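Local coordinates for protein metazoan TIR-STING fusion (Crassostrea gigas, PDB 6WT6) that joins a TIR domain and a STING ligand-binding domain in one chain, and is a member of the STING family of receptor proteins, at residues A[114-117]-A[118-122]; A[98-102]-A[103-107]; A[45-48]-A[49-52]; A[133-136]-A[137-140]. All blocks are in the same frame, centred on the assembly; numbering follows the deposited sequence.

Interaction 1 of 4, residues A[114-117]-A[118-122]; sequences QRNN and VCLVP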
loop_
_atom_site.group_PDB
_atom_site.type_symbol
_atom_site.label_atom_id
_atom_site.label_comp_id
_atom_site.label_asym_id
_atom_site.label_seq_id
_atom_site.Cartn_x
_atom_site.Cartn_y
_atom_site.Cartn_z
ATOM N N GLN A 114 -5.521 14.188 4.601
ATOM C CA GLN A 114 -6.588 14.989 4.012
ATOM C C GLN A 114 -7.942 14.314 4.190
ATOM O O GLN A 114 -8.952 14.985 4.436
ATOM C CB GLN A 114 -6.295 15.240 2.531
ATOM C CG GLN A 114 -7.456 15.831 1.741
ATOM C CD GLN A 114 -7.875 17.204 2.238
ATOM O OE1 GLN A 114 -7.106 17.900 2.904
ATOM N NE2 GLN A 114 -9.101 17.599 1.915
ATOM N N ARG A 115 -7.981 12.984 4.082
ATOM C CA ARG A 115 -9.233 12.263 4.290
ATOM C C ARG A 115 -9.689 12.346 5.742
ATOM O O ARG A 115 -10.877 12.551 6.014
ATOM C CB ARG A 115 -9.076 10.801 3.865
ATOM C CG ARG A 115 -10.393 10.056 3.725
ATOM C CD ARG A 115 -10.885 10.070 2.288
ATOM N NE ARG A 115 -12.312 9.772 2.190
ATOM C CZ ARG A 115 -12.940 9.498 1.052
ATOM N NH1 ARG A 115 -12.266 9.471 -0.091
ATOM N NH2 ARG A 115 -14.242 9.245 1.056
ATOM N N ASN A 116 -8.758 12.190 6.687
ATOM C CA ASN A 116 -9.129 12.202 8.099
ATOM C C ASN A 116 -9.595 13.579 8.554
ATOM O O ASN A 116 -10.455 13.680 9.436
ATOM C CB ASN A 116 -7.953 11.730 8.951
ATOM C CG ASN A 116 -7.540 10.311 8.628
ATOM O OD1 ASN A 116 -8.353 9.510 8.166
ATOM N ND2 ASN A 116 -6.274 9.988 8.869
ATOM N N ASN A 117 -9.046 14.647 7.972
ATOM C CA ASN A 117 -9.477 15.986 8.354
ATOM C C ASN A 117 -10.894 16.273 7.878
ATOM O O ASN A 117 -11.612 17.058 8.508
ATOM C CB ASN A 117 -8.503 17.028 7.804
ATOM C CG ASN A 117 -8.745 18.413 8.375
ATOM O OD1 ASN A 117 -9.471 18.576 9.356
ATOM N ND2 ASN A 117 -8.127 19.419 7.765
ATOM N N VAL A 118 -11.318 15.643 6.784
ATOM C CA VAL A 118 -12.648 15.903 6.242
ATOM C C VAL A 118 -13.687 15.007 6.908
ATOM O O VAL A 118 -14.739 15.475 7.352
ATOM C CB VAL A 118 -12.645 15.722 4.712
ATOM C CG1 VAL A 118 -14.060 15.829 4.156
ATOM C CG2 VAL A 118 -11.733 16.754 4.055
ATOM N N CYS A 119 -13.397 13.714 7.008
ATOM C CA CYS A 119 -14.338 12.692 7.458
ATOM C C CYS A 119 -14.422 12.588 8.980
ATOM O O CYS A 119 -15.521 12.607 9.544
ATOM C CB CYS A 119 -13.950 11.336 6.857
ATOM S SG CYS A 119 -14.908 9.927 7.448
ATOM N N LEU A 120 -13.281 12.460 9.655
ATOM C CA LEU A 120 -13.287 12.131 11.075
ATOM C C LEU A 120 -13.768 13.304 11.920
ATOM O O LEU A 120 -13.442 14.463 11.657
ATOM C CB LEU A 120 -11.893 11.697 11.527
ATOM C CG LEU A 120 -11.493 10.248 11.226
ATOM C CD1 LEU A 120 -10.027 10.006 11.551
ATOM C CD2 LEU A 120 -12.371 9.272 12.001
ATOM N N VAL A 121 -14.566 12.990 12.935
ATOM C CA VAL A 121 -15.006 13.954 13.938
ATOM C C VAL A 121 -14.687 13.369 15.310
ATOM O O VAL A 121 -15.535 12.687 15.906
ATOM C CB VAL A 121 -16.503 14.273 13.794
ATOM C CG1 VAL A 121 -16.940 15.278 14.855
ATOM C CG2 VAL A 121 -16.797 14.811 12.404
ATOM N N PRO A 122 -13.478 13.584 15.838
ATOM C CA PRO A 122 -13.117 13.018 17.149
ATOM C C PRO A 122 -13.787 13.790 18.277
ATOM O O PRO A 122 -13.592 14.999 18.418
ATOM C CB PRO A 122 -11.588 13.172 17.192
ATOM C CG PRO A 122 -11.171 13.468 15.774
ATOM C CD PRO A 122 -12.324 14.198 15.166
#
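A local contact at the C-terminal end of helix 113-119, where residues 114-117 meet 118-122 as the chain passes into strand 120-124, this is a helix-to-strand junction of the TIR domain. Backbone bonds carry it over the helix end. Cys119 N reaches Arg115 O at 2.9 Å, while Val118 N makes two weak bonds, to Gln114 O and to Arg115 O. The last bond, Leu120 N to Asn116 O at 3.1 Å, is more bent, as the backbone leaves the helix for the strand.

Asn116 and Leu120 run alongside each other in the same direction, with Leu120 CD1 3.7 Å from Asn116 CB and nearly as close to CG and OD1. In Leu120, CG is turned opposite its carbonyl carbon (chi1 -81°), which sets the chain along the asparagine. The amide of Asn116 is engaged behind this contact, ND2 donating to Asp110 O, so that a polar group is held against an apolar branch. On the exposed side, Val118 CG2 sits 3.3 Å from Gln114 O and 3.5 Å from Gln114 NE2; the bend of the glutamine at chi2 (63°) brings its amide back over the methyl group.

Cys119 and Val121 bond through their backbones to Val87 of strand 84-91, Val121 also to Leu89, and Leu120 packs on Leu89. The junction thus delivers the chain into strand 120-124, at one edge of the four-stranded parallel sheet as counted in this chain, beside its neighbour 84-91.

Interaction 2 of 4, residues A[98-102]-A[103-107]; sequences SEWSK and FEMLM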
loop_
_atom_site.group_PDB
_atom_site.type_symbol
_atom_site.label_atom_id
_atom_site.label_comp_id
_atom_site.label_asym_id
_atom_site.label_seq_id
_atom_site.Cartn_x
_atom_site.Cartn_y
_atom_site.Cartn_z
ATOM N N SER A 98 -10.453 -0.430 25.772
ATOM C CA SER A 98 -11.442 -1.441 25.433
ATOM C C SER A 98 -11.066 -2.306 24.241
ATOM O O SER A 98 -11.878 -3.153 23.853
ATOM C CB SER A 98 -12.782 -0.767 25.144
ATOM O OG SER A 98 -12.631 0.266 24.187
ATOM N N GLU A 99 -9.884 -2.103 23.647
ATOM C CA GLU A 99 -9.468 -2.735 22.394
ATOM C C GLU A 99 -10.271 -2.189 21.217
ATOM O O GLU A 99 -9.859 -2.326 20.060
ATOM C CB GLU A 99 -9.591 -4.260 22.458
ATOM C CG GLU A 99 -8.734 -4.919 23.521
ATOM C CD GLU A 99 -9.092 -6.380 23.723
ATOM O OE1 GLU A 99 -9.165 -6.822 24.891
ATOM O OE2 GLU A 99 -9.314 -7.084 22.713
ATOM N N TRP A 100 -11.423 -1.578 21.503
ATOM C CA TRP A 100 -12.126 -0.804 20.486
ATOM C C TRP A 100 -11.230 0.294 19.929
ATOM O O TRP A 100 -11.307 0.623 18.740
ATOM C CB TRP A 100 -13.409 -0.213 21.073
ATOM C CG TRP A 100 -14.088 0.792 20.184
ATOM C CD1 TRP A 100 -15.064 0.546 19.259
ATOM C CD2 TRP A 100 -13.849 2.205 20.147
ATOM N NE1 TRP A 100 -15.442 1.718 18.647
ATOM C CE2 TRP A 100 -14.710 2.750 19.173
ATOM C CE3 TRP A 100 -12.986 3.061 20.840
ATOM C CZ2 TRP A 100 -14.738 4.111 18.879
ATOM C CZ3 TRP A 100 -13.009 4.410 20.540
ATOM C CH2 TRP A 100 -13.883 4.923 19.572
ATOM N N SER A 101 -10.375 0.873 20.777
ATOM C CA SER A 101 -9.386 1.841 20.317
ATOM C C SER A 101 -8.331 1.206 19.417
ATOM O O SER A 101 -7.694 1.917 18.630
ATOM C CB SER A 101 -8.715 2.508 21.514
ATOM O OG SER A 101 -8.045 1.549 22.318
ATOM N N LYS A 102 -8.132 -0.107 19.515
ATOM C CA LYS A 102 -7.153 -0.827 18.711
ATOM C C LYS A 102 -7.778 -1.574 17.541
ATOM O O LYS A 102 -7.062 -2.270 16.815
ATOM C CB LYS A 102 -6.378 -1.821 19.588
ATOM C CG LYS A 102 -5.569 -1.187 20.713
ATOM C CD LYS A 102 -4.276 -0.566 20.202
ATOM C CE LYS A 102 -3.449 -0.001 21.350
ATOM N NZ LYS A 102 -2.076 0.394 20.922
ATOM N N PHE A 103 -9.089 -1.452 17.340
ATOM C CA PHE A 103 -9.773 -2.251 16.332
ATOM C C PHE A 103 -10.767 -1.412 15.540
ATOM O O PHE A 103 -10.433 -0.886 14.473
ATOM C CB PHE A 103 -10.475 -3.438 16.997
ATOM C CG PHE A 103 -10.750 -4.581 16.065
ATOM C CD1 PHE A 103 -9.708 -5.275 15.476
ATOM C CD2 PHE A 103 -12.048 -4.974 15.793
ATOM C CE1 PHE A 103 -9.956 -6.329 14.621
ATOM C CE2 PHE A 103 -12.304 -6.029 14.940
ATOM C CZ PHE A 103 -11.256 -6.706 14.353
ATOM N N GLU A 104 -11.991 -1.271 16.060
ATOM C CA GLU A 104 -13.044 -0.614 15.291
ATOM C C GLU A 104 -12.738 0.860 15.067
ATOM O O GLU A 104 -13.104 1.419 14.026
ATOM C CB GLU A 104 -14.393 -0.774 15.989
ATOM C CG GLU A 104 -15.567 -0.427 15.097
ATOM C CD GLU A 104 -16.868 -0.278 15.857
ATOM O OE1 GLU A 104 -17.350 -1.277 16.435
ATOM O OE2 GLU A 104 -17.413 0.846 15.871
ATOM N N MET A 105 -12.074 1.508 16.025
ATOM C CA MET A 105 -11.758 2.923 15.865
ATOM C C MET A 105 -10.733 3.133 14.757
ATOM O O MET A 105 -10.854 4.073 13.961
ATOM C CB MET A 105 -11.254 3.501 17.188
ATOM C CG MET A 105 -11.070 5.012 17.218
ATOM S SD MET A 105 -10.113 5.507 18.666
ATOM C CE MET A 105 -8.459 5.242 18.028
ATOM N N LEU A 106 -9.727 2.259 14.675
ATOM C CA LEU A 106 -8.697 2.410 13.654
ATOM C C LEU A 106 -9.211 2.083 12.260
ATOM O O LEU A 106 -8.601 2.509 11.274
ATOM C CB LEU A 106 -7.490 1.528 13.983
ATOM C CG LEU A 106 -6.841 1.786 15.345
ATOM C CD1 LEU A 106 -5.607 0.921 15.526
ATOM C CD2 LEU A 106 -6.499 3.259 15.501
ATOM N N MET A 107 -10.314 1.337 12.156
ATOM C CA MET A 107 -10.908 1.085 10.848
ATOM C C MET A 107 -11.430 2.366 10.214
ATOM O O MET A 107 -11.429 2.490 8.985
ATOM C CB MET A 107 -12.039 0.063 10.968
ATOM C CG MET A 107 -11.590 -1.313 11.404
ATOM S SD MET A 107 -12.947 -2.496 11.516
ATOM C CE MET A 107 -12.073 -3.901 12.197
#
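The backbone of 98-102 folds round Trp100 O, which receives two amides from 103-107: Met105 N at 3.0 Å and Phe103 N in a weak bond at 3.3 Å. Glu99, which leaves helical geometry with positive phi after helix 93-97, starts this turn, and Lys102 N returns to Glu99 O at 2.9 Å. The chain then enters the short, weakly bonded helix 104-108.

From the same turn Trp100 and Met105 form a Met-aromatic contact, in which Met105 runs roughly perpendicular to the indole. Met105 CB stands over one face of the indole, 3.7 Å from the centroid of the six-membered ring and 7° off its normal, a CH-pi contact. Its SD reaches the rim obliquely, 3.6 Å from Trp100 CZ3, and CE continues toward Ser101 O. This lies in the TIR domain, with its parallel sheet flanked by helices: Met105 also packs on Leu89 and Ile91 of strand 84-91, so the buried Met105 lies between the indole and that strand.

At the indole edge, Glu104 OE2 lies near the ring plane, 3.5 Å from Trp100 NE1, with the carboxylate turned 75° to the ring. The extended glutamate chain carries OE2 to Ser36 OG, its hydrogen-bond partner, to which Trp100 NE1 is also weakly bonded. Away from the indole, Leu106 CG rests 3.4 Å from Ser101 O. On the dimer side, Leu106 O accepts from Arg308 NE of the second subunit, and Phe103 packs on Tyr303 of that subunit.

Interaction 3 of 4, residues A[45-48]-A[49-52]; sequences HART and ILDS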
loop_
_atom_site.group_PDB
_atom_site.type_symbol
_atom_site.label_atom_id
_atom_site.label_comp_id
_atom_site.label_asym_id
_atom_site.label_seq_id
_atom_site.Cartn_x
_atom_site.Cartn_y
_atom_site.Cartn_z
ATOM N N HIS A 45 -23.473 7.622 26.423
ATOM C CA HIS A 45 -22.991 8.863 25.824
ATOM C C HIS A 45 -23.274 8.901 24.327
ATOM O O HIS A 45 -23.613 9.956 23.777
ATOM C CB HIS A 45 -21.491 9.027 26.076
ATOM C CG HIS A 45 -21.123 9.100 27.525
ATOM N ND1 HIS A 45 -20.928 7.978 28.301
ATOM C CD2 HIS A 45 -20.909 10.162 28.338
ATOM C CE1 HIS A 45 -20.615 8.343 29.531
ATOM N NE2 HIS A 45 -20.597 9.664 29.581
ATOM N N ALA A 46 -23.138 7.759 23.651
ATOM C CA ALA A 46 -23.356 7.730 22.211
ATOM C C ALA A 46 -24.823 7.957 21.870
ATOM O O ALA A 46 -25.139 8.607 20.867
ATOM C CB ALA A 46 -22.857 6.408 21.634
ATOM N N ARG A 47 -25.735 7.435 22.697
ATOM C CA ARG A 47 -27.155 7.713 22.503
ATOM C C ARG A 47 -27.452 9.197 22.680
ATOM O O ARG A 47 -28.250 9.771 21.930
ATOM C CB ARG A 47 -27.996 6.882 23.473
ATOM C CG ARG A 47 -28.717 5.702 22.836
ATOM C CD ARG A 47 -30.225 5.786 23.049
ATOM N NE ARG A 47 -30.947 6.057 21.809
ATOM C CZ ARG A 47 -31.424 5.112 21.001
ATOM N NH1 ARG A 47 -31.256 3.832 21.306
ATOM N NH2 ARG A 47 -32.068 5.446 19.891
ATOM N N THR A 48 -26.819 9.832 23.669
ATOM C CA THR A 48 -27.033 11.258 23.893
ATOM C C THR A 48 -26.605 12.072 22.677
ATOM O O THR A 48 -27.349 12.939 22.203
ATOM C CB THR A 48 -26.277 11.711 25.144
ATOM O OG1 THR A 48 -26.740 10.966 26.280
ATOM C CG2 THR A 48 -26.495 13.198 25.394
ATOM N N ILE A 49 -25.407 11.796 22.150
ATOM C CA ILE A 49 -24.945 12.495 20.953
ATOM C C ILE A 49 -25.851 12.178 19.769
ATOM O O ILE A 49 -26.194 13.065 18.980
ATOM C CB ILE A 49 -23.475 12.140 20.656
ATOM C CG1 ILE A 49 -22.554 12.766 21.708
ATOM C CG2 ILE A 49 -23.078 12.591 19.254
ATOM C CD1 ILE A 49 -21.084 12.466 21.497
ATOM N N LEU A 50 -26.267 10.917 19.640
ATOM C CA LEU A 50 -27.166 10.529 18.557
ATOM C C LEU A 50 -28.459 11.332 18.592
ATOM O O LEU A 50 -28.879 11.901 17.579
ATOM C CB LEU A 50 -27.473 9.035 18.641
ATOM C CG LEU A 50 -28.570 8.557 17.688
ATOM C CD1 LEU A 50 -28.049 8.529 16.264
ATOM C CD2 LEU A 50 -29.116 7.194 18.102
ATOM N N ASP A 51 -29.111 11.378 19.757
ATOM C CA ASP A 51 -30.373 12.101 19.873
ATOM C C ASP A 51 -30.192 13.588 19.600
ATOM O O ASP A 51 -31.102 14.238 19.072
ATOM C CB ASP A 51 -30.980 11.879 21.260
ATOM C CG ASP A 51 -31.396 10.435 21.493
ATOM O OD1 ASP A 51 -31.618 9.710 20.500
ATOM O OD2 ASP A 51 -31.505 10.025 22.669
ATOM N N SER A 52 -29.024 14.141 19.939
ATOM C CA SER A 52 -28.768 15.555 19.683
ATOM C C SER A 52 -28.667 15.838 18.191
ATOM O O SER A 52 -29.141 16.878 17.718
ATOM C CB SER A 52 -27.487 15.997 20.389
ATOM O OG SER A 52 -27.550 15.751 21.782
#
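Thr48 O is gripped by two groups of Ser52, N at 3.1 Å and OG at 2.9 Å, which come to it from opposite faces of the carbonyl plane. The contact is one turn of helix 43-56, the helix of a beta-alpha-beta crossover that links parallel strands 31-36 and 60-62 in the TIR domain. With OG opposite its own carbonyl carbon and beside the backbone N (chi1 -57°), Ser52 folds its hydroxyl back along the helix to a carbonyl already used by its amide. The other amides follow the i+4 to i pattern of an alpha-helix: Ile49 N to His45 O, Leu50 N to Ala46 O and Asp51 N to Arg47 O.

Ala46 and Leu50 form the sheet-facing side of the helix, packing on Ile35 and Phe62 of the two linked strands. Arg47 lies alongside Leu50, its NH2 3.9 Å from Leu50 CD2, and bends in its chain bring NE toward Asp51. The guanidinium has two acidic neighbours. NH1 makes a salt bridge to Glu64, while Asp51 gives a long one from the next turn, its carboxylate inclined 33° to the guanidinium plane. Thr48 OG1 turns back to bond Ser44 O. Asp51 OD1 meets the guanidinium at its edge, near the plane, with Arg47 NE 3.9 Å away.

Interaction 4 of 4, residues A[133-136]-A[137-140]; sequences LPPP and LRPL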
loop_
_atom_site.group_PDB
_atom_site.type_symbol
_atom_site.label_atom_id
_atom_site.label_comp_id
_atom_site.label_asym_id
_atom_site.label_seq_id
_atom_site.Cartn_x
_atom_site.Cartn_y
_atom_site.Cartn_z
ATOM N N LEU A 133 -3.909 11.111 22.549
ATOM C CA LEU A 133 -4.454 10.304 21.473
ATOM C C LEU A 133 -3.340 9.661 20.645
ATOM O O LEU A 133 -2.185 10.089 20.698
ATOM C CB LEU A 133 -5.362 11.160 20.592
ATOM C CG LEU A 133 -6.682 11.572 21.246
ATOM C CD1 LEU A 133 -7.540 12.387 20.292
ATOM C CD2 LEU A 133 -7.439 10.343 21.733
ATOM N N PRO A 134 -3.664 8.611 19.892
ATOM C CA PRO A 134 -2.672 7.986 19.007
ATOM C C PRO A 134 -2.159 8.972 17.975
ATOM O O PRO A 134 -2.802 10.001 17.712
ATOM C CB PRO A 134 -3.462 6.847 18.343
ATOM C CG PRO A 134 -4.539 6.530 19.312
ATOM C CD PRO A 134 -4.917 7.836 19.946
ATOM N N PRO A 135 -1.008 8.692 17.368
ATOM C CA PRO A 135 -0.403 9.634 16.407
ATOM C C PRO A 135 -1.357 10.060 15.298
ATOM O O PRO A 135 -1.407 11.255 14.973
ATOM C CB PRO A 135 0.794 8.844 15.853
ATOM C CG PRO A 135 1.183 7.942 16.987
ATOM C CD PRO A 135 -0.103 7.568 17.685
ATOM N N PRO A 136 -2.126 9.146 14.677
ATOM C CA PRO A 136 -2.976 9.596 13.555
ATOM C C PRO A 136 -4.035 10.614 13.945
ATOM O O PRO A 136 -4.368 11.488 13.135
ATOM C CB PRO A 136 -3.612 8.293 13.046
ATOM C CG PRO A 136 -2.696 7.217 13.504
ATOM C CD PRO A 136 -2.203 7.678 14.834
ATOM N N LEU A 137 -4.569 10.540 15.164
ATOM C CA LEU A 137 -5.657 11.427 15.562
ATOM C C LEU A 137 -5.175 12.782 16.056
ATOM O O LEU A 137 -5.957 13.740 16.050
ATOM C CB LEU A 137 -6.502 10.769 16.649
ATOM C CG LEU A 137 -7.146 9.442 16.259
ATOM C CD1 LEU A 137 -7.950 8.886 17.425
ATOM C CD2 LEU A 137 -8.019 9.627 15.023
ATOM N N ARG A 138 -3.916 12.887 16.481
ATOM C CA ARG A 138 -3.453 14.124 17.111
ATOM C C ARG A 138 -3.571 15.348 16.209
ATOM O O ARG A 138 -4.135 16.360 16.659
ATOM C CB ARG A 138 -2.016 13.943 17.609
ATOM C CG ARG A 138 -1.841 12.853 18.653
ATOM C CD ARG A 138 -0.385 12.755 19.103
ATOM N NE ARG A 138 -0.061 11.444 19.664
ATOM C CZ ARG A 138 1.163 11.064 20.017
ATOM N NH1 ARG A 138 2.184 11.897 19.867
ATOM N NH2 ARG A 138 1.368 9.852 20.518
ATOM N N PRO A 139 -3.084 15.346 14.951
ATOM C CA PRO A 139 -3.087 16.596 14.180
ATOM C C PRO A 139 -4.395 16.869 13.455
ATOM O O PRO A 139 -4.414 17.618 12.474
ATOM C CB PRO A 139 -1.945 16.380 13.184
ATOM C CG PRO A 139 -2.007 14.918 12.904
ATOM C CD PRO A 139 -2.434 14.255 14.195
ATOM N N LEU A 140 -5.494 16.282 13.926
ATOM C CA LEU A 140 -6.771 16.353 13.226
ATOM C C LEU A 140 -7.674 17.477 13.718
ATOM O O LEU A 140 -8.765 17.649 13.166
ATOM C CB LEU A 140 -7.514 15.019 13.346
ATOM C CG LEU A 140 -6.835 13.779 12.763
ATOM C CD1 LEU A 140 -7.771 12.583 12.817
ATOM C CD2 LEU A 140 -6.369 14.034 11.337
#
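Arg138 runs back from 137-140 over residues 133-136, and its chain meets carbonyl oxygens on the way to the ring of Pro135. The contact is a tight proline-rich turn in the loop between strand 120-124 and helix 153-159 of the TIR domain. CB of Arg138 lies against Pro135 O, and CG is 3.2 Å from Pro134 O. CD passes Leu133 O, and NE then bonds that oxygen at 2.7 Å, with an N-H...O angle of 153° and the acceptor slightly tilted from the guanidinium plane. The extended chain from CG to NE (chi2 -179°) lets the group reach this carbonyl. Past NE, one face of the guanidinium lies over Pro135 CA, and NH2 comes 3.9 Å from Pro135 CD.

The turn is otherwise held by weak backbone bonds: Pro134 O takes Leu137 N and Arg138 N, and Pro135 O takes Arg138 N. With no N-H of their own, Pro134 and Pro135 take part through their carbonyl oxygens. On the buried side, Leu133 CD1 comes 4.1 Å from Leu137 CB, and Leu137 also packs on Leu89 and Ile91 of strand 84-91. Across the dimer, Arg138 lies on Pro139 of the second subunit and Pro139 on its Arg138, a reciprocal pairing. At the end of the turn, Leu140 CG comes 3.4 Å from Pro136 O.

Overall arrangement
From the N terminus the chain meets interaction 3 first, one turn of helix 43-56, then interaction 2 at the start of helix 104-108, interaction 1 at the junction of helix 113-119 with strand 120-124, and interaction 4 in the loop after that strand. All are local and in series; none nest or cross. Interactions 1 and 4 touch, Leu120 CD1 and Leu140 CD1 lying 3.7 Å apart, and interaction 4 meets interaction 2 through Leu137 and Met105. These three gather round strand 84-91 and the edge strand 120-124. Interaction 3 stands apart, about 20 Å between centres from interactions 1 and 2, where helix 43-56 packs against strands 31-36 and 60-62.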